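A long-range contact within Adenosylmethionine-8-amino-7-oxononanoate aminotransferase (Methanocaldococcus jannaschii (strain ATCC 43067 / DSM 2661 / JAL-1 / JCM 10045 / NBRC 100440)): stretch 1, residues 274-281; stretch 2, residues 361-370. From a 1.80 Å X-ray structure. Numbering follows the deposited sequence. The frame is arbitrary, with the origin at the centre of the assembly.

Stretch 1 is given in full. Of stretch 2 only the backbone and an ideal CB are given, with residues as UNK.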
ATOM      1  N   PHE A 274     -19.132   3.089   0.009  1.00 20.31           N
ATOM      2  CA  PHE A 274     -19.767   1.914  -0.572  1.00 18.55           C
ATOM      3  C   PHE A 274     -20.814   1.325   0.350  1.00 19.20           C
ATOM      4  O   PHE A 274     -20.898   0.112   0.498  1.00 15.72           O
ATOM      5  CB  PHE A 274     -18.697   0.922  -1.023  1.00 18.70           C
ATOM      6  CG  PHE A 274     -17.855   1.559  -2.084  1.00 18.01           C
ATOM      7  CD1 PHE A 274     -18.334   1.723  -3.371  1.00 19.85           C
ATOM      8  CD2 PHE A 274     -16.636   2.122  -1.744  1.00 17.85           C
ATOM      9  CE1 PHE A 274     -17.600   2.387  -4.348  1.00 18.16           C
ATOM     10  CE2 PHE A 274     -15.875   2.747  -2.714  1.00 18.04           C
ATOM     11  CZ  PHE A 274     -16.346   2.854  -4.004  1.00 18.14           C
ATOM     12  N   GLY A 275     -21.602   2.209   0.970  1.00 21.23           N
ATOM     13  CA  GLY A 275     -22.879   1.834   1.572  1.00 18.66           C
ATOM     14  C   GLY A 275     -22.869   1.567   3.088  1.00 19.00           C
ATOM     15  O   GLY A 275     -23.960   1.463   3.638  1.00 16.06           O
ATOM     16  N   ARG A 276     -21.695   1.438   3.770  1.00 14.61           N
ATOM     17  CA  ARG A 276     -21.725   0.984   5.156  1.00 17.12           C
ATOM     18  C   ARG A 276     -22.571   1.867   6.086  1.00 19.59           C
ATOM     19  O   ARG A 276     -23.183   1.348   7.011  1.00 20.12           O
ATOM     20  CB  ARG A 276     -20.320   0.720   5.716  1.00 20.25           C
ATOM     21  CG  ARG A 276     -20.259  -0.377   6.771  1.00 19.69           C
ATOM     22  CD  ARG A 276     -20.469  -1.733   6.118  1.00 19.82           C
ATOM     23  NE  ARG A 276     -19.157  -2.134   5.546  1.00 23.35           N
ATOM     24  CZ  ARG A 276     -18.815  -3.372   5.240  1.00 19.27           C
ATOM     25  NH1 ARG A 276     -19.704  -4.326   5.355  1.00 16.93           N
ATOM     26  NH2 ARG A 276     -17.622  -3.660   4.735  1.00 19.96           N
ATOM     27  N   THR A 277     -22.613   3.192   5.883  1.00 20.82           N
ATOM     28  CA  THR A 277     -23.364   4.067   6.795  1.00 22.83           C
ATOM     29  C   THR A 277     -24.836   4.160   6.424  1.00 22.41           C
ATOM     30  O   THR A 277     -25.599   4.775   7.155  1.00 21.88           O
ATOM     31  CB  THR A 277     -22.839   5.511   6.850  1.00 19.94           C
ATOM     32  OG1 THR A 277     -23.053   6.096   5.564  1.00 18.60           O
ATOM     33  CG2 THR A 277     -21.365   5.582   7.190  1.00 21.41           C
ATOM     34  N   GLY A 278     -25.215   3.607   5.261  1.00 23.67           N
ATOM     35  CA  GLY A 278     -26.596   3.615   4.803  1.00 21.66           C
ATOM     36  C   GLY A 278     -26.739   4.424   3.530  1.00 19.68           C
ATOM     37  O   GLY A 278     -27.739   4.336   2.855  1.00 21.76           O
ATOM     38  N   LYS A 279     -25.726   5.246   3.216  1.00 20.07           N
ATOM     39  CA  LYS A 279     -25.696   5.951   1.942  1.00 19.87           C
ATOM     40  C   LYS A 279     -24.495   5.444   1.152  1.00 19.45           C
ATOM     41  O   LYS A 279     -23.582   4.918   1.768  1.00 17.25           O
ATOM     42  CB  LYS A 279     -25.332   7.406   2.217  1.00 24.07           C
ATOM     43  CG  LYS A 279     -26.442   8.271   2.780  1.00 31.61           C
ATOM     44  CD  LYS A 279     -25.922   9.679   2.780  1.00 33.81           C
ATOM     45  CE  LYS A 279     -26.487  10.529   3.887  1.00 39.72           C
ATOM     46  NZ  LYS A 279     -26.443  11.941   3.436  1.00 40.66           N
ATOM     47  N   MET A 280     -24.440   5.707  -0.168  1.00 17.03           N
ATOM     48  CA  MET A 280     -23.326   5.222  -0.963  1.00 18.00           C
ATOM     49  C   MET A 280     -21.988   5.782  -0.424  1.00 18.96           C
ATOM     50  O   MET A 280     -20.992   5.039  -0.281  1.00 17.76           O
ATOM     51  CB  MET A 280     -23.487   5.565  -2.441  1.00 17.98           C
ATOM     52  CG  MET A 280     -22.436   4.843  -3.301  1.00 20.82           C
ATOM     53  SD  MET A 280     -22.604   2.978  -3.268  1.00 19.69           S
ATOM     54  CE  MET A 280     -21.518   2.599  -4.647  1.00 17.54           C
ATOM     55  N   PHE A 281     -21.955   7.102  -0.177  1.00 18.69           N
ATOM     56  CA  PHE A 281     -20.816   7.797   0.431  1.00 16.68           C
ATOM     57  C   PHE A 281     -21.395   8.788   1.417  1.00 18.76           C
ATOM     58  O   PHE A 281     -22.475   9.343   1.158  1.00 17.82           O
ATOM     59  CB  PHE A 281     -20.037   8.607  -0.616  1.00 17.43           C
ATOM     60  CG  PHE A 281     -19.532   7.755  -1.746  1.00 15.98           C
ATOM     61  CD1 PHE A 281     -18.448   6.908  -1.544  1.00 15.71           C
ATOM     62  CD2 PHE A 281     -20.164   7.767  -2.989  1.00 19.67           C
ATOM     63  CE1 PHE A 281     -18.017   6.083  -2.582  1.00 17.71           C
ATOM     64  CE2 PHE A 281     -19.721   6.970  -4.045  1.00 17.88           C
ATOM     65  CZ  PHE A 281     -18.646   6.106  -3.828  1.00 18.08           C
ATOM     66  N   UNK A 361     -28.713  -1.790  -4.336  1.00 20.03           N
ATOM     67  CA  UNK A 361     -28.229  -2.104  -3.011  1.00 18.69           C
ATOM     68  C   UNK A 361     -28.622  -1.063  -1.960  1.00 18.89           C
ATOM     69  O   UNK A 361     -29.038  -1.431  -0.848  1.00 18.49           O
ATOM     70  CB  UNK A 361     -26.706  -2.249  -3.049  1.00 18.69           C
ATOM     71  N   UNK A 362     -28.415   0.229  -2.260  1.00 18.22           N
ATOM     72  CA  UNK A 362     -28.593   1.242  -1.224  1.00 20.95           C
ATOM     73  C   UNK A 362     -30.069   1.306  -0.819  1.00 21.00           C
ATOM     74  O   UNK A 362     -30.352   1.394   0.376  1.00 20.97           O
ATOM     75  CB  UNK A 362     -28.105   2.608  -1.711  1.00 20.95           C
ATOM     76  N   UNK A 363     -31.003   1.179  -1.771  1.00 22.22           N
ATOM     77  CA  UNK A 363     -32.409   1.152  -1.362  1.00 22.80           C
ATOM     78  C   UNK A 363     -32.726  -0.125  -0.583  1.00 22.10           C
ATOM     79  O   UNK A 363     -33.418  -0.061   0.443  1.00 23.02           O
ATOM     80  CB  UNK A 363     -33.322   1.264  -2.584  1.00 22.80           C
ATOM     81  N   UNK A 364     -32.130  -1.262  -0.971  1.00 23.06           N
ATOM     82  CA  UNK A 364     -32.516  -2.563  -0.405  1.00 25.76           C
ATOM     83  C   UNK A 364     -31.962  -2.761   0.997  1.00 27.08           C
ATOM     84  O   UNK A 364     -32.544  -3.500   1.775  1.00 27.04           O
ATOM     85  CB  UNK A 364     -32.035  -3.699  -1.310  1.00 25.76           C
ATOM     86  N   UNK A 365     -30.880  -2.050   1.375  1.00 24.54           N
ATOM     87  CA  UNK A 365     -30.384  -2.263   2.727  1.00 22.19           C
ATOM     88  C   UNK A 365     -31.170  -1.445   3.752  1.00 20.77           C
ATOM     89  O   UNK A 365     -30.998  -1.655   4.942  1.00 18.72           O
ATOM     90  CB  UNK A 365     -28.897  -1.909   2.802  1.00 22.19           C
ATOM     91  N   UNK A 366     -32.008  -0.511   3.320  1.00 18.69           N
ATOM     92  CA  UNK A 366     -32.646   0.376   4.278  1.00 22.17           C
ATOM     93  C   UNK A 366     -33.488  -0.406   5.295  1.00 19.34           C
ATOM     94  O   UNK A 366     -33.356  -0.175   6.485  1.00 18.78           O
ATOM     95  CB  UNK A 366     -33.518   1.397   3.544  1.00 22.17           C
ATOM     96  N   UNK A 367     -34.435  -1.293   4.942  1.00 24.66           N
ATOM     97  CA  UNK A 367     -35.151  -2.009   6.011  1.00 24.20           C
ATOM     98  C   UNK A 367     -34.239  -2.896   6.858  1.00 20.21           C
ATOM     99  O   UNK A 367     -34.550  -3.185   8.010  1.00 19.65           O
ATOM    100  CB  UNK A 367     -36.262  -2.867   5.403  1.00 24.20           C
ATOM    101  N   UNK A 368     -33.098  -3.347   6.301  1.00 17.48           N
ATOM    102  CA  UNK A 368     -32.227  -4.197   7.103  1.00 18.90           C
ATOM    103  C   UNK A 368     -31.499  -3.393   8.172  1.00 18.53           C
ATOM    104  O   UNK A 368     -31.310  -3.855   9.308  1.00 17.96           O
ATOM    105  CB  UNK A 368     -31.216  -4.916   6.208  1.00 18.90           C
ATOM    106  N   UNK A 369     -31.074  -2.175   7.806  1.00 18.99           N
ATOM    107  CA  UNK A 369     -30.470  -1.314   8.829  1.00 18.63           C
ATOM    108  C   UNK A 369     -31.482  -0.964   9.925  1.00 19.94           C
ATOM    109  O   UNK A 369     -31.150  -0.919  11.115  1.00 19.52           O
ATOM    110  CB  UNK A 369     -29.925  -0.034   8.191  1.00 18.63           C
ATOM    111  N   UNK A 370     -32.716  -0.621   9.513  1.00 22.41           N
ATOM    112  CA  UNK A 370     -33.759  -0.298  10.480  1.00 24.06           C
ATOM    113  C   UNK A 370     -33.988  -1.483  11.426  1.00 20.90           C
ATOM    114  O   UNK A 370     -34.077  -1.317  12.637  1.00 22.39           O
ATOM    115  CB  UNK A 370     -35.058   0.076   9.763  1.00 24.06           C
TER

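Stretch 1 presents a compact loop. A type I turn runs from Gly275 to Gly278, closed by Gly278 N to Gly275 O at 3.0 Å, and the loop's ends are tied by Phe274 N to Met280 O at 2.7 Å. Two glycines leave backbone bare on the side facing stretch 2, so the test at each position is whether its CA-to-CB bond aims at that surface and how much space must be bridged.

At position 361 the backbone is helical (phi/psi -59/-48), but the ideal CB has nothing of stretch 1 within 5.5 Å. This contact therefore leaves the choice wide; the residue is Val361, chi1 t, which makes no contact here.

Position 362 is the most informative. Its CA lies 6.4 Å from the CA of Lys279, the nearest register point between the stretches, and its CB points toward the loop, with the ideal CB 4.9 Å from Gly278 O and 5.0 Å from Met280 N. Gly275 offers a CA without a side chain, and Met280 SD adds an apolar flank. A medium-sized apolar residue, such as leucine, isoleucine or methionine, would suit the gap. The deposited residue is Ile362, with both chi angles m. Its CD1 reaches to 3.7 Å from Gly275 CA and 4.1 Å from Met280 SD, while its CG2 lies 3.6 Å from Gly278 O. An ideal CB on Gly275 would sit a tight 3.2 Å from Ile362 CD1; the phi/psi of Gly275 (98/-12) independently calls for glycine.

Position 363 points away and position 364 is out of reach, so polar or charged residues are acceptable at both. They are Glu363 and Asn364.

At position 365 the CB points toward stretch 1 but starts more than 5.5 Å off, so a side chain must extend to make contact; a longer aliphatic one fits against the bare glycine backbone, where Gly275 O already accepts from Gly278 N. Ile365, chi1 p and chi2 t, stretches its CD1 to 3.6 Å from Gly275 O and 4.4 Å from Gly278 CA.

Position 366 points sideways, which would usually suggest little contact. However, Gly278 O faces stretch 2, so a long side chain carrying a donor could curl back to it: glutamine, lysine or arginine are plausible. In Gln366 (chi1 and chi2 both m) the end does come nearer, and NE2 donates to Gly278 O at 2.9 Å with an N-H...O angle of 147°. The same NE2 also donates to Ile362 O at 2.9 Å and 168°, so that the one amide nitrogen is shared between the loop carbonyl and the backbone of stretch 2.

Positions 367 and 368 are out of reach, and stretch 1 imposes nothing on them. They are Pro367 and Lys368.

Position 369, four residues after 365, again points toward the loop from beyond 5.5 Å. An extended apolar chain would suit the bare CA of Gly278. Ile369, chi1 m and chi2 t, brings CD1 to 3.7 Å from that Gly278 CA.

Position 370 is out of reach, and a charged residue is unobjectionable: Lys370.

Stretch 2 (361-370) VIENIQPKIK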
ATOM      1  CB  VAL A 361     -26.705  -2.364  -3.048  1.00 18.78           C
ATOM      2  CG1 VAL A 361     -26.191  -2.538  -1.637  1.00 17.99           C
ATOM      3  CG2 VAL A 361     -26.443  -3.618  -3.890  1.00 16.42           C
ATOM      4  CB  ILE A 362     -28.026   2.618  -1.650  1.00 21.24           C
ATOM      5  CG1 ILE A 362     -26.526   2.513  -1.965  1.00 19.39           C
ATOM      6  CG2 ILE A 362     -28.356   3.763  -0.660  1.00 20.04           C
ATOM      7  CD1 ILE A 362     -25.725   2.020  -0.835  1.00 23.67           C
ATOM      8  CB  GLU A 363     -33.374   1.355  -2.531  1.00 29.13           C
ATOM      9  CG  GLU A 363     -33.125   2.654  -3.278  1.00 36.32           C
ATOM     10  CD  GLU A 363     -34.243   3.077  -4.226  1.00 44.15           C
ATOM     11  OE1 GLU A 363     -34.681   4.244  -4.114  1.00 49.56           O
ATOM     12  OE2 GLU A 363     -34.646   2.257  -5.107  1.00 44.88           O
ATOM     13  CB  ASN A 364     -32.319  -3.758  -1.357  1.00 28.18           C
ATOM     14  CG  ASN A 364     -33.141  -3.638  -2.631  1.00 34.47           C
ATOM     15  OD1 ASN A 364     -34.206  -3.021  -2.646  1.00 40.07           O
ATOM     16  ND2 ASN A 364     -32.671  -4.190  -3.735  1.00 36.18           N
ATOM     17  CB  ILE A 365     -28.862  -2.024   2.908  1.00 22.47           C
ATOM     18  CG1 ILE A 365     -28.493  -0.536   2.754  1.00 25.20           C
ATOM     19  CG2 ILE A 365     -28.041  -2.928   1.982  1.00 25.28           C
ATOM     20  CD1 ILE A 365     -26.975  -0.268   2.741  1.00 24.86           C
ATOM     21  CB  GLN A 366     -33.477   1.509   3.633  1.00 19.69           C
ATOM     22  CG  GLN A 366     -32.687   2.562   2.833  1.00 20.15           C
ATOM     23  CD  GLN A 366     -31.439   3.149   3.464  1.00 21.64           C
ATOM     24  OE1 GLN A 366     -31.452   3.679   4.578  1.00 21.64           O
ATOM     25  NE2 GLN A 366     -30.322   2.988   2.774  1.00 19.98           N
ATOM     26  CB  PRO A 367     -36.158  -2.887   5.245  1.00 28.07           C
ATOM     27  CG  PRO A 367     -35.713  -2.892   3.784  1.00 28.27           C
ATOM     28  CD  PRO A 367     -34.910  -1.623   3.574  1.00 26.44           C
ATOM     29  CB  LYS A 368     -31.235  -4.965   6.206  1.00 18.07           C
ATOM     30  CG  LYS A 368     -31.882  -5.765   5.073  1.00 20.07           C
ATOM     31  CD  LYS A 368     -30.931  -6.891   4.667  1.00 21.31           C
ATOM     32  CE  LYS A 368     -29.903  -6.413   3.661  1.00 19.01           C
ATOM     33  NZ  LYS A 368     -29.097  -7.543   3.115  1.00 20.96           N
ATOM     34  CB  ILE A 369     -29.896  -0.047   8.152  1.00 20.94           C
ATOM     35  CG1 ILE A 369     -28.643  -0.397   7.342  1.00 19.38           C
ATOM     36  CG2 ILE A 369     -29.620   1.070   9.152  1.00 19.92           C
ATOM     37  CD1 ILE A 369     -28.277   0.651   6.301  1.00 17.30           C
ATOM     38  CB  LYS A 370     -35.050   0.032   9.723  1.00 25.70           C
ATOM     39  CG  LYS A 370     -35.628   1.433   9.880  1.00 39.58           C
ATOM     40  CD  LYS A 370     -36.188   1.919   8.549  1.00 36.27           C
ATOM     41  CE  LYS A 370     -36.292   3.419   8.452  1.00 41.99           C
ATOM     42  NZ  LYS A 370     -36.001   3.832   7.061  1.00 49.35           N
TER
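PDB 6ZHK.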